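Local coordinates for protein xylanase inhibitor TL-XI (Triticum aestivum, PDB 3G7M) that inhibits xylanases noncompetitively as a small thaumatin-like protein of wheat, probably serving in plant defence against polysaccharide-degrading enzymes, at residues Val109-Ser117 against Ala140-Pro151. The protein carries 4 engineered substitutions. Residues are numbered along the deposited sequence; the frame is centred on the assembly and turned at random.
Sequences VPMNLKCSS and AAGSRLQIVFCP. Engineered in segment 109-117: Val109 (natural residue Leu), Asn112 (natural residue Asp).
Met111 and Leu113 of strand 111-115 lie beside Phe149 and Ile147 of strand 145-149, an antiparallel pair in one of the two large sheets of the thaumatin fold; the segment axes approach to 4.7 Å. Strand 3-7 flanks the C-terminal strand on its other edge, strand 121-123 the partner. The face holding Met111, Leu113, Cys115, Leu145, Ile147 and Phe149 is the tightly packed one: Met111, Leu113, Cys115 and Leu145 pack on strands 86-91 and 95-101 of the second sheet, while Ile147 and Phe149 touch strand 3-7. Met111, extended beyond CG (chi2 -175°), runs alongside Phe149 and brings CE to the ring edge, near its plane, while SD stands obliquely 5.4 Å from the ring centroid, a Met-aromatic contact. The engineered Val109 crosses Phe149 at about a right angle, its CG1 oblique to the ring and 3.6 Å from Phe149 CD1. An alanine in place of Phe149 would probably open a gap beside Val109 CG1 and Met111 CE and deprive the Met111 thioether of its aromatic neighbour. Next along, CD1 of Ile147 meets CG of Leu113 at 3.5 Å, and the Leu145 tip reaches Cys115, whose SG is tied to Cys138 by a disulfide. The opposite face is looser: Lys114 and Gln146 lie side by side, partly exposed; Lys114 CG meets Gln146 CB, and Gln146 NE2 is hydrogen-bonded to Thr6 OG1. Toward Pro151 this face closes up, as the engineered Asn112 lays its amide against CB and CG of Pro151 and donates an ND2 N-H to Met111 O. Paired backbone bonds join Asn112 to Val148 and Lys114 to Gln146. At the solvent end, Ser116 N donates to Arg144 O; with chi1 at 59°, Ser116 OG turns back to accept Arg144 N at 2.7 Å in a bent bond, N-H...O 133°.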
loop_
_atom_site.group_PDB
_atom_site.type_symbol
_atom_site.label_atom_id
_atom_site.label_comp_id
_atom_site.label_asym_id
_atom_site.label_seq_id
_atom_site.Cartn_x
_atom_site.Cartn_y
_atom_site.Cartn_z
ATOM N N VAL A 109 1.101 -7.335 -7.310
ATOM C CA VAL A 109 0.523 -6.228 -8.055
ATOM C C VAL A 109 1.675 -5.201 -8.274
ATOM O O VAL A 109 2.409 -4.876 -7.336
ATOM C CB VAL A 109 -0.798 -5.619 -7.349
ATOM C CG1 VAL A 109 -1.386 -4.543 -8.165
ATOM C CG2 VAL A 109 -1.919 -6.650 -7.129
ATOM N N PRO A 110 1.877 -4.722 -9.532
ATOM C CA PRO A 110 2.885 -3.636 -9.783
ATOM C C PRO A 110 2.514 -2.311 -9.109
ATOM O O PRO A 110 1.344 -1.905 -9.115
ATOM C CB PRO A 110 2.872 -3.485 -11.307
ATOM C CG PRO A 110 1.560 -4.162 -11.760
ATOM C CD PRO A 110 1.305 -5.251 -10.794
ATOM N N MET A 111 3.492 -1.639 -8.526
ATOM C CA MET A 111 3.186 -0.411 -7.824
ATOM C C MET A 111 3.966 0.791 -8.317
ATOM O O MET A 111 5.060 0.662 -8.845
ATOM C CB MET A 111 3.443 -0.588 -6.340
ATOM C CG MET A 111 2.377 -1.308 -5.579
ATOM S SD MET A 111 2.795 -1.280 -3.826
ATOM C CE MET A 111 1.525 -2.413 -3.261
ATOM N N ASN A 112 3.387 1.969 -8.121
ATOM C CA ASN A 112 4.094 3.236 -8.296
ATOM C C ASN A 112 3.799 4.180 -7.118
ATOM O O ASN A 112 2.636 4.607 -6.931
ATOM C CB ASN A 112 3.678 3.903 -9.606
ATOM C CG ASN A 112 4.698 3.760 -10.675
ATOM O OD1 ASN A 112 4.886 4.665 -11.488
ATOM N ND2 ASN A 112 5.370 2.614 -10.701
ATOM N N LEU A 113 4.832 4.507 -6.327
ATOM C CA LEU A 113 4.693 5.474 -5.235
ATOM C C LEU A 113 5.226 6.795 -5.727
ATOM O O LEU A 113 6.368 6.870 -6.227
ATOM C CB LEU A 113 5.474 5.024 -4.009
ATOM C CG LEU A 113 4.897 3.815 -3.246
ATOM C CD1 LEU A 113 5.116 2.480 -3.997
ATOM C CD2 LEU A 113 5.511 3.717 -1.860
ATOM N N LYS A 114 4.398 7.832 -5.623
ATOM C CA LYS A 114 4.837 9.174 -6.011
ATOM C C LYS A 114 4.357 10.325 -5.104
ATOM O O LYS A 114 3.299 10.255 -4.480
ATOM C CB LYS A 114 4.538 9.464 -7.502
ATOM C CG LYS A 114 3.090 9.287 -7.917
ATOM C CD LYS A 114 2.900 9.438 -9.426
ATOM C CE LYS A 114 3.306 8.151 -10.137
ATOM N NZ LYS A 114 3.003 8.237 -11.573
ATOM N N CYS A 115 5.169 11.381 -5.050
ATOM C CA CYS A 115 4.839 12.574 -4.312
ATOM C C CYS A 115 4.825 13.784 -5.233
ATOM O O CYS A 115 5.630 13.863 -6.174
ATOM C CB CYS A 115 5.848 12.793 -3.199
ATOM S SG CYS A 115 5.185 13.821 -1.898
ATOM N N SER A 116 3.917 14.726 -4.946
ATOM C CA SER A 116 3.786 15.946 -5.730
ATOM C C SER A 116 5.013 16.862 -5.581
ATOM O O SER A 116 5.220 17.784 -6.375
ATOM C CB SER A 116 2.495 16.677 -5.348
ATOM O OG SER A 116 2.468 17.013 -3.970
ATOM N N SER A 117 5.820 16.573 -4.560
ATOM C CA SER A 117 7.056 17.288 -4.274
ATOM C C SER A 117 8.295 16.418 -4.486
ATOM O O SER A 117 9.435 16.920 -4.569
ATOM C CB SER A 117 7.030 17.812 -2.829
ATOM O OG SER A 117 5.950 18.711 -2.713
ATOM N N ALA A 140 7.263 18.868 1.536
ATOM C CA ALA A 140 6.617 20.202 1.367
ATOM C C ALA A 140 5.487 20.483 2.377
ATOM O O ALA A 140 4.958 19.547 3.031
ATOM C CB ALA A 140 6.103 20.411 -0.087
ATOM N N ALA A 141 5.139 21.774 2.503
ATOM C CA ALA A 141 4.070 22.201 3.406
ATOM C C ALA A 141 2.706 21.592 3.023
ATOM O O ALA A 141 1.957 21.165 3.918
ATOM C CB ALA A 141 3.986 23.765 3.499
ATOM N N GLY A 142 2.395 21.547 1.719
ATOM C CA GLY A 142 1.086 21.065 1.273
ATOM C C GLY A 142 1.164 19.934 0.252
ATOM O O GLY A 142 0.358 19.892 -0.696
ATOM N N SER A 143 2.121 19.015 0.449
ATOM C CA SER A 143 2.430 17.964 -0.544
ATOM C C SER A 143 1.399 16.822 -0.593
ATOM O O SER A 143 0.560 16.694 0.306
ATOM C CB SER A 143 3.869 17.428 -0.375
ATOM O OG SER A 143 4.098 16.974 0.949
ATOM N N ARG A 144 1.467 15.997 -1.647
ATOM C CA ARG A 144 0.435 14.999 -1.865
ATOM C C ARG A 144 1.013 13.652 -2.295
ATOM O O ARG A 144 1.637 13.570 -3.348
ATOM C CB ARG A 144 -0.564 15.541 -2.906
ATOM C CG ARG A 144 -1.573 16.453 -2.258
ATOM C CD ARG A 144 -2.106 17.511 -3.191
ATOM N NE ARG A 144 -2.732 18.573 -2.392
ATOM C CZ ARG A 144 -3.039 19.790 -2.848
ATOM N NH1 ARG A 144 -2.791 20.120 -4.118
ATOM N NH2 ARG A 144 -3.593 20.686 -2.030
ATOM N N LEU A 145 0.800 12.614 -1.477
ATOM C CA LEU A 145 1.271 11.259 -1.765
ATOM C C LEU A 145 0.274 10.428 -2.577
ATOM O O LEU A 145 -0.954 10.459 -2.296
ATOM C CB LEU A 145 1.539 10.513 -0.466
ATOM C CG LEU A 145 2.828 10.821 0.297
ATOM C CD1 LEU A 145 2.824 10.068 1.593
ATOM C CD2 LEU A 145 4.043 10.398 -0.529
ATOM N N GLN A 146 0.811 9.669 -3.554
ATOM C CA GLN A 146 0.004 8.781 -4.391
ATOM C C GLN A 146 0.618 7.384 -4.564
ATOM O O GLN A 146 1.766 7.237 -4.982
ATOM C CB GLN A 146 -0.261 9.421 -5.746
ATOM C CG GLN A 146 -1.413 8.776 -6.504
ATOM C CD GLN A 146 -1.832 9.577 -7.733
ATOM O OE1 GLN A 146 -1.120 10.509 -8.166
ATOM N NE2 GLN A 146 -2.998 9.221 -8.300
ATOM N N ILE A 147 -0.167 6.363 -4.231
ATOM C CA ILE A 147 0.178 4.990 -4.530
ATOM C C ILE A 147 -0.714 4.521 -5.678
ATOM O O ILE A 147 -1.935 4.581 -5.599
ATOM C CB ILE A 147 -0.055 4.097 -3.333
ATOM C CG1 ILE A 147 0.419 4.765 -2.042
ATOM C CG2 ILE A 147 0.586 2.771 -3.537
ATOM C CD1 ILE A 147 1.912 4.936 -1.909
ATOM N N VAL A 148 -0.106 4.070 -6.764
ATOM C CA VAL A 148 -0.881 3.558 -7.889
ATOM C C VAL A 148 -0.629 2.039 -8.016
ATOM O O VAL A 148 0.523 1.547 -7.941
ATOM C CB VAL A 148 -0.584 4.348 -9.238
ATOM C CG1 VAL A 148 -1.540 3.949 -10.354
ATOM C CG2 VAL A 148 -0.654 5.849 -9.022
ATOM N N PHE A 149 -1.725 1.307 -8.201
ATOM C CA PHE A 149 -1.663 -0.080 -8.674
ATOM C C PHE A 149 -1.854 -0.124 -10.180
ATOM O O PHE A 149 -2.765 0.517 -10.711
ATOM C CB PHE A 149 -2.712 -0.973 -7.986
ATOM C CG PHE A 149 -2.577 -1.008 -6.473
ATOM C CD1 PHE A 149 -1.606 -1.777 -5.877
ATOM C CD2 PHE A 149 -3.415 -0.245 -5.660
ATOM C CE1 PHE A 149 -1.479 -1.792 -4.538
ATOM C CE2 PHE A 149 -3.272 -0.275 -4.305
ATOM C CZ PHE A 149 -2.304 -1.056 -3.753
ATOM N N CYS A 150 -0.988 -0.903 -10.835
ATOM C CA CYS A 150 -0.911 -1.033 -12.293
ATOM C C CYS A 150 -0.737 0.357 -12.924
ATOM O O CYS A 150 -1.630 0.849 -13.625
ATOM C CB CYS A 150 -2.099 -1.823 -12.890
ATOM S SG CYS A 150 -2.485 -3.434 -12.081
ATOM N N PRO A 151 0.420 1.004 -12.664
ATOM C CA PRO A 151 0.697 2.297 -13.241
ATOM C C PRO A 151 0.951 2.221 -14.754
ATOM O O PRO A 151 0.690 3.219 -15.435
ATOM C CB PRO A 151 1.989 2.704 -12.535
ATOM C CG PRO A 151 2.660 1.438 -12.218
ATOM C CD PRO A 151 1.563 0.507 -11.872
ATOM O OXT PRO A 151 1.399 1.189 -15.311
#